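PDB 3W9A: putative uncharacterized protein from Coprinopsis cinerea, which is a glycoside hydrolase of family 131 that probably cleaves beta-glucan chains, with a catalytic domain built as a beta-jelly roll. Local coordinates for residues A[112-117]-A[211-216]; A[41-46]-A[68-73]. All blocks are in the same frame, centred on the assembly; numbering follows the deposited sequence.

Contact 1: residues A[112-117]-A[211-216]; sequences LEHQVM and PPEDWY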
ATOM      1  N   LEU A 112       0.555  18.897   0.545  1.00 14.59           N
ATOM      2  CA  LEU A 112      -0.259  18.368   1.639  1.00 14.11           C
ATOM      3  C   LEU A 112       0.254  17.023   2.123  1.00 13.90           C
ATOM      4  O   LEU A 112       0.746  16.221   1.326  1.00 13.63           O
ATOM      5  CB  LEU A 112      -1.700  18.182   1.167  1.00 14.24           C
ATOM      6  CG  LEU A 112      -2.476  19.453   0.834  1.00 13.96           C
ATOM      7  CD1 LEU A 112      -3.861  19.079   0.357  1.00 13.98           C
ATOM      8  CD2 LEU A 112      -2.562  20.370   2.035  1.00 13.87           C
ATOM      9  N   GLU A 113       0.121  16.770   3.428  1.00 13.93           N
ATOM     10  CA  GLU A 113       0.638  15.531   4.011  1.00 13.89           C
ATOM     11  C   GLU A 113      -0.259  14.343   3.675  1.00 13.60           C
ATOM     12  O   GLU A 113      -1.481  14.443   3.811  1.00 13.58           O
ATOM     13  CB  GLU A 113       0.759  15.644   5.533  1.00 14.16           C
ATOM     14  CG  GLU A 113       1.298  14.361   6.162  1.00 14.34           C
ATOM     15  CD  GLU A 113       1.554  14.477   7.645  1.00 14.66           C
ATOM     16  OE1 GLU A 113       1.597  15.606   8.173  1.00 14.81           O
ATOM     17  OE2 GLU A 113       1.695  13.421   8.286  1.00 14.61           O
ATOM     18  N   HIS A 114       0.372  13.232   3.261  1.00 13.44           N
ATOM     19  CA  HIS A 114      -0.278  11.944   2.986  1.00 13.12           C
ATOM     20  C   HIS A 114       0.427  10.863   3.752  1.00 13.01           C
ATOM     21  O   HIS A 114       1.647  10.899   3.882  1.00 12.98           O
ATOM     22  CB  HIS A 114      -0.148  11.528   1.522  1.00 13.19           C
ATOM     23  CG  HIS A 114      -0.641  12.544   0.564  1.00 13.29           C
ATOM     24  ND1 HIS A 114       0.038  13.712   0.325  1.00 13.55           N
ATOM     25  CD2 HIS A 114      -1.737  12.567  -0.227  1.00 13.51           C
ATOM     26  CE1 HIS A 114      -0.624  14.421  -0.571  1.00 13.92           C
ATOM     27  NE2 HIS A 114      -1.705  13.751  -0.920  1.00 13.97           N
ATOM     28  N   GLN A 115      -0.337   9.887   4.219  1.00 12.57           N
ATOM     29  CA  GLN A 115       0.218   8.670   4.800  1.00 12.69           C
ATOM     30  C   GLN A 115      -0.334   7.510   3.993  1.00 13.09           C
ATOM     31  O   GLN A 115      -1.551   7.410   3.769  1.00 12.62           O
ATOM     32  CB  GLN A 115      -0.182   8.542   6.265  1.00 12.94           C
ATOM     33  CG  GLN A 115       0.470   9.567   7.180  1.00 13.16           C
ATOM     34  CD  GLN A 115      -0.426  10.021   8.309  1.00 13.63           C
ATOM     35  OE1 GLN A 115      -1.257   9.263   8.799  1.00 13.89           O
ATOM     36  NE2 GLN A 115      -0.277  11.280   8.722  1.00 14.08           N
ATOM     37  N   VAL A 116       0.559   6.655   3.525  1.00 13.36           N
ATOM     38  CA  VAL A 116       0.189   5.624   2.583  1.00 14.15           C
ATOM     39  C   VAL A 116       0.835   4.317   2.969  1.00 14.30           C
ATOM     40  O   VAL A 116       1.984   4.301   3.394  1.00 14.12           O
ATOM     41  CB  VAL A 116       0.636   6.006   1.177  1.00 14.85           C
ATOM     42  CG1 VAL A 116       0.025   5.069   0.165  1.00 15.43           C
ATOM     43  CG2 VAL A 116       0.245   7.462   0.863  1.00 15.14           C
HETATM   44  N   MSE A 117       0.092   3.225   2.818  1.00 14.41           N
HETATM   45  CA  MSE A 117       0.609   1.887   3.110  1.00 15.16           C
HETATM   46  C   MSE A 117       1.155   1.837   4.527  1.00 14.05           C
HETATM   47  O   MSE A 117       2.291   1.469   4.765  1.00 13.37           O
HETATM   48  CB  MSE A 117       1.639   1.486   2.041  1.00 17.20           C
HETATM   49  CG  MSE A 117       1.182   1.631   0.578  1.00 19.00           C
HETATM   50 SE   MSE A 117      -0.460   0.594   0.132  1.00 24.07          SE
HETATM   51  CE  MSE A 117       0.120  -1.117   0.935  1.00 21.67           C
ATOM     52  N   PRO A 211      -9.090  19.123  -5.815  1.00 13.84           N
ATOM     53  CA  PRO A 211      -9.629  18.036  -6.613  1.00 13.40           C
ATOM     54  C   PRO A 211      -9.238  16.668  -6.067  1.00 12.84           C
ATOM     55  O   PRO A 211      -8.449  16.596  -5.104  1.00 12.66           O
ATOM     56  CB  PRO A 211      -8.988  18.287  -7.984  1.00 13.61           C
ATOM     57  CG  PRO A 211      -7.673  18.869  -7.666  1.00 13.56           C
ATOM     58  CD  PRO A 211      -7.856  19.669  -6.414  1.00 13.98           C
ATOM     59  N   PRO A 212      -9.749  15.585  -6.682  1.00 12.86           N
ATOM     60  CA  PRO A 212      -9.442  14.249  -6.161  1.00 12.57           C
ATOM     61  C   PRO A 212      -8.020  13.819  -6.450  1.00 12.54           C
ATOM     62  O   PRO A 212      -7.353  14.410  -7.300  1.00 12.48           O
ATOM     63  CB  PRO A 212     -10.450  13.330  -6.878  1.00 13.08           C
ATOM     64  CG  PRO A 212     -11.422  14.231  -7.560  1.00 13.07           C
ATOM     65  CD  PRO A 212     -10.724  15.533  -7.786  1.00 13.20           C
ATOM     66  N   GLU A 213      -7.555  12.806  -5.716  1.00 12.73           N
ATOM     67  CA  GLU A 213      -6.275  12.155  -5.964  1.00 12.48           C
ATOM     68  C   GLU A 213      -6.475  10.691  -6.354  1.00 12.26           C
ATOM     69  O   GLU A 213      -7.326  10.009  -5.781  1.00 12.28           O
ATOM     70  CB  GLU A 213      -5.420  12.155  -4.702  1.00 12.60           C
ATOM     71  CG  GLU A 213      -5.098  13.520  -4.137  1.00 12.64           C
ATOM     72  CD  GLU A 213      -4.009  13.465  -3.077  1.00 12.43           C
ATOM     73  OE1 GLU A 213      -3.679  12.350  -2.615  1.00 12.12           O
ATOM     74  OE2 GLU A 213      -3.483  14.541  -2.698  1.00 12.15           O
ATOM     75  N   ASP A 214      -5.690  10.214  -7.323  1.00 12.05           N
ATOM     76  CA  ASP A 214      -5.611   8.788  -7.643  1.00 11.71           C
ATOM     77  C   ASP A 214      -4.237   8.277  -7.250  1.00 11.79           C
ATOM     78  O   ASP A 214      -3.214   8.909  -7.535  1.00 11.78           O
ATOM     79  CB  ASP A 214      -5.832   8.526  -9.134  1.00 11.89           C
ATOM     80  CG  ASP A 214      -7.201   8.981  -9.627  1.00 11.71           C
ATOM     81  OD1 ASP A 214      -8.185   8.907  -8.884  1.00 12.21           O
ATOM     82  OD2 ASP A 214      -7.277   9.408 -10.783  1.00 11.39           O
ATOM     83  N   TRP A 215      -4.226   7.131  -6.585  1.00 11.30           N
ATOM     84  CA  TRP A 215      -3.018   6.371  -6.331  1.00 11.26           C
ATOM     85  C   TRP A 215      -3.274   4.997  -6.933  1.00 11.47           C
ATOM     86  O   TRP A 215      -4.415   4.515  -6.908  1.00 11.50           O
ATOM     87  CB  TRP A 215      -2.790   6.242  -4.820  1.00 11.23           C
ATOM     88  CG  TRP A 215      -2.516   7.545  -4.111  1.00 11.31           C
ATOM     89  CD1 TRP A 215      -3.399   8.562  -3.872  1.00 11.42           C
ATOM     90  CD2 TRP A 215      -1.280   7.936  -3.517  1.00 11.27           C
ATOM     91  NE1 TRP A 215      -2.770   9.577  -3.211  1.00 11.55           N
ATOM     92  CE2 TRP A 215      -1.467   9.217  -2.974  1.00 11.39           C
ATOM     93  CE3 TRP A 215      -0.025   7.338  -3.423  1.00 11.18           C
ATOM     94  CZ2 TRP A 215      -0.462   9.895  -2.309  1.00 11.12           C
ATOM     95  CZ3 TRP A 215       0.995   8.037  -2.790  1.00 11.21           C
ATOM     96  CH2 TRP A 215       0.766   9.293  -2.236  1.00 11.19           C
ATOM     97  N   TYR A 216      -2.248   4.378  -7.500  1.00 11.65           N
ATOM     98  CA  TYR A 216      -2.386   3.039  -8.052  1.00 11.85           C
ATOM     99  C   TYR A 216      -1.554   2.052  -7.257  1.00 11.96           C
ATOM    100  O   TYR A 216      -0.411   2.334  -6.877  1.00 10.81           O
ATOM    101  CB  TYR A 216      -2.002   3.014  -9.526  1.00 12.43           C
ATOM    102  CG  TYR A 216      -2.800   3.971 -10.404  1.00 13.56           C
ATOM    103  CD1 TYR A 216      -3.751   3.501 -11.302  1.00 13.72           C
ATOM    104  CD2 TYR A 216      -2.590   5.352 -10.343  1.00 14.00           C
ATOM    105  CE1 TYR A 216      -4.458   4.359 -12.126  1.00 13.98           C
ATOM    106  CE2 TYR A 216      -3.313   6.216 -11.146  1.00 13.87           C
ATOM    107  CZ  TYR A 216      -4.236   5.716 -12.033  1.00 14.28           C
ATOM    108  OH  TYR A 216      -4.948   6.576 -12.831  1.00 14.61           O
TER

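Contact 2: residues A[41-46]-A[68-73]; sequences SRYLNL and TTATWN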
ATOM      1  N   SER A  41     -17.376   2.416  -6.115  1.00 13.07           N
ATOM      2  CA  SER A  41     -16.762   2.853  -7.373  1.00 13.05           C
ATOM      3  C   SER A  41     -16.269   4.325  -7.390  1.00 13.02           C
ATOM      4  O   SER A  41     -15.548   4.700  -8.291  1.00 12.60           O
ATOM      5  CB  SER A  41     -17.722   2.647  -8.533  1.00 13.20           C
ATOM      6  OG  SER A  41     -18.754   3.603  -8.452  1.00 13.27           O
ATOM      7  N   ARG A  42     -16.672   5.146  -6.420  1.00 13.31           N
ATOM      8  CA  ARG A  42     -16.076   6.478  -6.244  1.00 14.16           C
ATOM      9  C   ARG A  42     -14.635   6.389  -5.673  1.00 13.34           C
ATOM     10  O   ARG A  42     -13.819   7.297  -5.879  1.00 12.80           O
ATOM     11  CB  ARG A  42     -16.945   7.320  -5.319  1.00 15.91           C
ATOM     12  CG  ARG A  42     -16.563   8.788  -5.263  1.00 17.95           C
ATOM     13  CD  ARG A  42     -17.435   9.552  -4.285  1.00 19.61           C
ATOM     14  NE  ARG A  42     -18.840   9.494  -4.659  1.00 21.06           N
ATOM     15  CZ  ARG A  42     -19.833   9.968  -3.912  1.00 23.09           C
ATOM     16  NH1 ARG A  42     -19.584  10.524  -2.738  1.00 23.44           N
ATOM     17  NH2 ARG A  42     -21.086   9.875  -4.342  1.00 24.46           N
ATOM     18  N   TYR A  43     -14.326   5.289  -4.981  1.00 12.02           N
ATOM     19  CA  TYR A  43     -13.068   5.162  -4.231  1.00 11.49           C
ATOM     20  C   TYR A  43     -12.129   4.045  -4.694  1.00 10.80           C
ATOM     21  O   TYR A  43     -10.906   4.162  -4.571  1.00 10.08           O
ATOM     22  CB  TYR A  43     -13.388   4.945  -2.758  1.00 11.83           C
ATOM     23  CG  TYR A  43     -14.419   5.897  -2.203  1.00 12.01           C
ATOM     24  CD1 TYR A  43     -14.194   7.285  -2.196  1.00 12.13           C
ATOM     25  CD2 TYR A  43     -15.605   5.422  -1.693  1.00 12.23           C
ATOM     26  CE1 TYR A  43     -15.137   8.155  -1.687  1.00 12.11           C
ATOM     27  CE2 TYR A  43     -16.558   6.280  -1.197  1.00 12.30           C
ATOM     28  CZ  TYR A  43     -16.329   7.641  -1.207  1.00 12.31           C
ATOM     29  OH  TYR A  43     -17.290   8.466  -0.687  1.00 11.99           O
ATOM     30  N   LEU A  44     -12.700   2.964  -5.204  1.00 10.53           N
ATOM     31  CA  LEU A  44     -11.921   1.801  -5.618  1.00 10.69           C
ATOM     32  C   LEU A  44     -12.297   1.364  -7.018  1.00 10.70           C
ATOM     33  O   LEU A  44     -13.458   1.091  -7.297  1.00 10.42           O
ATOM     34  CB  LEU A  44     -12.116   0.641  -4.630  1.00 10.42           C
ATOM     35  CG  LEU A  44     -11.642   0.889  -3.194  1.00 10.55           C
ATOM     36  CD1 LEU A  44     -12.069  -0.258  -2.295  1.00 10.64           C
ATOM     37  CD2 LEU A  44     -10.122   1.123  -3.093  1.00 10.41           C
ATOM     38  N   ASN A  45     -11.307   1.318  -7.904  1.00 11.04           N
ATOM     39  CA  ASN A  45     -11.516   0.851  -9.260  1.00 11.61           C
ATOM     40  C   ASN A  45     -10.394  -0.067  -9.707  1.00 12.49           C
ATOM     41  O   ASN A  45      -9.251   0.059  -9.267  1.00 13.24           O
ATOM     42  CB  ASN A  45     -11.662   2.030 -10.224  1.00 11.73           C
ATOM     43  CG  ASN A  45     -12.899   2.833  -9.947  1.00 11.43           C
ATOM     44  OD1 ASN A  45     -12.853   3.851  -9.237  1.00 11.57           O
ATOM     45  ND2 ASN A  45     -14.035   2.338 -10.422  1.00 11.20           N
ATOM     46  N   LEU A  46     -10.738  -0.978 -10.610  1.00 13.64           N
ATOM     47  CA  LEU A  46      -9.870  -2.061 -11.038  1.00 14.36           C
ATOM     48  C   LEU A  46      -9.743  -2.071 -12.557  1.00 15.19           C
ATOM     49  O   LEU A  46     -10.732  -1.855 -13.258  1.00 15.92           O
ATOM     50  CB  LEU A  46     -10.466  -3.379 -10.559  1.00 14.86           C
ATOM     51  CG  LEU A  46     -10.664  -3.509  -9.040  1.00 14.83           C
ATOM     52  CD1 LEU A  46     -11.998  -4.166  -8.689  1.00 15.12           C
ATOM     53  CD2 LEU A  46      -9.501  -4.258  -8.417  1.00 15.27           C
ATOM     54  N   THR A  68     -13.304  14.659  -1.579  1.00 12.42           N
ATOM     55  CA  THR A  68     -13.832  15.356  -0.423  1.00 12.17           C
ATOM     56  C   THR A  68     -14.902  14.560   0.314  1.00 12.03           C
ATOM     57  O   THR A  68     -15.133  14.813   1.478  1.00 12.11           O
ATOM     58  CB  THR A  68     -14.414  16.746  -0.766  1.00 12.48           C
ATOM     59  OG1 THR A  68     -15.548  16.612  -1.624  1.00 13.18           O
ATOM     60  CG2 THR A  68     -13.397  17.584  -1.416  1.00 12.63           C
ATOM     61  N   THR A  69     -15.524  13.583  -0.344  1.00 11.79           N
ATOM     62  CA  THR A  69     -16.507  12.726   0.328  1.00 11.87           C
ATOM     63  C   THR A  69     -15.910  11.492   1.006  1.00 11.47           C
ATOM     64  O   THR A  69     -16.654  10.703   1.583  1.00 11.29           O
ATOM     65  CB  THR A  69     -17.573  12.229  -0.643  1.00 12.04           C
ATOM     66  OG1 THR A  69     -17.017  11.185  -1.479  1.00 12.52           O
ATOM     67  CG2 THR A  69     -18.122  13.388  -1.495  1.00 12.22           C
ATOM     68  N   ALA A  70     -14.591  11.317   0.930  1.00 10.95           N
ATOM     69  CA  ALA A  70     -13.935  10.104   1.440  1.00 10.84           C
ATOM     70  C   ALA A  70     -13.634  10.237   2.926  1.00 10.87           C
ATOM     71  O   ALA A  70     -12.484  10.273   3.347  1.00 11.36           O
ATOM     72  CB  ALA A  70     -12.652   9.833   0.663  1.00 10.96           C
ATOM     73  N   THR A  71     -14.679  10.326   3.724  1.00 10.94           N
ATOM     74  CA  THR A  71     -14.551  10.735   5.098  1.00 11.13           C
ATOM     75  C   THR A  71     -15.153   9.620   5.936  1.00 11.79           C
ATOM     76  O   THR A  71     -16.312   9.263   5.740  1.00 11.53           O
ATOM     77  CB  THR A  71     -15.280  12.077   5.312  1.00 11.29           C
ATOM     78  OG1 THR A  71     -16.588  12.026   4.752  1.00 11.00           O
ATOM     79  CG2 THR A  71     -14.548  13.184   4.605  1.00 11.32           C
ATOM     80  N   TRP A  72     -14.362   9.040   6.837  1.00 11.92           N
ATOM     81  CA  TRP A  72     -14.834   7.892   7.609  1.00 12.10           C
ATOM     82  C   TRP A  72     -15.037   8.254   9.081  1.00 12.66           C
ATOM     83  O   TRP A  72     -16.186   8.357   9.562  1.00 12.98           O
ATOM     84  CB  TRP A  72     -13.866   6.716   7.457  1.00 11.93           C
ATOM     85  CG  TRP A  72     -14.285   5.531   8.230  1.00 11.30           C
ATOM     86  CD1 TRP A  72     -15.446   4.857   8.092  1.00 11.13           C
ATOM     87  CD2 TRP A  72     -13.560   4.883   9.278  1.00 11.09           C
ATOM     88  NE1 TRP A  72     -15.501   3.826   8.983  1.00 11.20           N
ATOM     89  CE2 TRP A  72     -14.353   3.815   9.725  1.00 11.01           C
ATOM     90  CE3 TRP A  72     -12.312   5.095   9.877  1.00 11.09           C
ATOM     91  CZ2 TRP A  72     -13.945   2.948  10.741  1.00 11.19           C
ATOM     92  CZ3 TRP A  72     -11.902   4.238  10.896  1.00 11.00           C
ATOM     93  CH2 TRP A  72     -12.720   3.181  11.324  1.00 11.25           C
ATOM     94  N   ASN A  73     -13.928   8.454   9.784  1.00 12.72           N
ATOM     95  CA  ASN A  73     -13.947   8.787  11.205  1.00 13.14           C
ATOM     96  C   ASN A  73     -13.595  10.247  11.471  1.00 13.11           C
ATOM     97  O   ASN A  73     -13.416  10.636  12.621  1.00 12.87           O
ATOM     98  CB  ASN A  73     -12.919   7.940  11.926  1.00 13.50           C
ATOM     99  CG  ASN A  73     -11.512   8.277  11.484  1.00 13.78           C
ATOM    100  OD1 ASN A  73     -11.262   8.501  10.297  1.00 13.82           O
ATOM    101  ND2 ASN A  73     -10.596   8.338  12.428  1.00 14.27           N
TER

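Contact 1: residues A[112-117]-A[211-216]
His-114 and Glu-213, like Val-116 and Trp-215, face each other from two strands that run nearly alongside in the same direction, their short axes 25° apart. The closest axis approach is 11.4 Å, too far for backbone pairing, so side chains alone make the contact, as between the two layers of a beta sandwich. All four of these residues start toward the opposite segment and are buried.

His-114 and Glu-213 reach out from opposite directions and meet in a nearly coplanar fashion, ring and carboxylate planes 23° apart. NE2 of His-114 donates to the syn lone pair of OE2 of Glu-213 over 2.6 Å, in the plane of its own ring and almost perfectly straight at 178°. The other carboxylate oxygen is held from within the same strand: NE1 of Trp-215 donates to OE1 of Glu-213 at 3.0 Å, on the anti side and somewhat out of the carboxylate plane. OE2 is gripped further by Arg-205, in a salt bridge, and by the backbone N of Asp-109, so the carboxylate is fixed at both oxygens.

The Trp-215 indole meets both residues of the facing strand, His-114 at its edge and Val-116 over one face. Its CZ2 comes 3.6 Å from CD2 of His-114, the two rings meeting obliquely. CG2 of Val-116 makes a CH-pi contact 3.9 Å from the centroid of the six-membered ring of Trp-215; CG1 is anti to the backbone N, which leaves CG2 anti to the carbonyl carbon and turned to the indole.

Strand 114-119 is flanked by strands 124-128 and 203-205 in one sheet, and Val-203 and Tyr-128 also touch Trp-215. In the other sheet, strand 213-224 pairs antiparallel with strand 61-66, with Glu-213 bonded to the backbone of Ile-66.

Contact 2: residues A[41-46]-A[68-73]
Thr-69 takes a hydrogen bond from each of two neighbouring residues, Arg-42 and Tyr-43, at a periphery of the beta-jelly roll. Here the turn leading into strand 44-47 meets the loop after strand 61-66, where Ala-70 is the centre of an inverse gamma turn.

The packed side belongs to Tyr-43 and Ala-70, both buried. CE1 of the Tyr-43 ring lies 3.8 Å from CB of Ala-70, an oblique apolar contact, while Thr-79 of strand 77-83 touches both residues. Beside the backbone N (chi1 -47°), CG of Tyr-43 directs the ring toward the loop, and OH of Tyr-43 donates to OG1 of Thr-69 over 2.8 Å. That hydroxyl also accepts from the backbone N of Gly-38. A phenylalanine here would keep the ring against Ala-70 but would probably leave the Gly-38 amide without this acceptor and Thr-69 with one donor fewer.

The looser side belongs to Arg-42 and Thr-69, both partly exposed. The arginine chain is extended to CD and bends at chi3, bringing the edge of its guanidinium to the threonine; the side chains cross at about a right angle. CB of Arg-42 lies over the centre of the Tyr-43 ring, 4.0 Å above its plane.

OG1 of Thr-69 is hydrogen-bonded to OD1 of Asp-67 too, tying the site to the end of strand 61-66. NH1 of Arg-42 donates to OG1 of Thr-69 at 2.9 Å, with an N-H...O angle of 163° and the oxygen only 5° out of the guanidinium plane.

How the contacts relate
Both contacts reach the same sheet, through strand 213-224 in contact 1 and strand 44-47 in contact 2, and strand 61-66 lies between these two, pairing antiparallel with each. Their centres are about 12 Å apart and their nearest atoms about 6 Å, so they do not touch. Contact 1 joins the two sheets in the interior, its centre about 11 Å from the chain centre; contact 2, at about 16 Å, fastens a turn to a loop nearer the surface. Along the chain they are in series, 41-46 with 68-73 closing before 112-117 begins. No substrate marks an active site here, and the geometry alone assigns neither contact to catalysis.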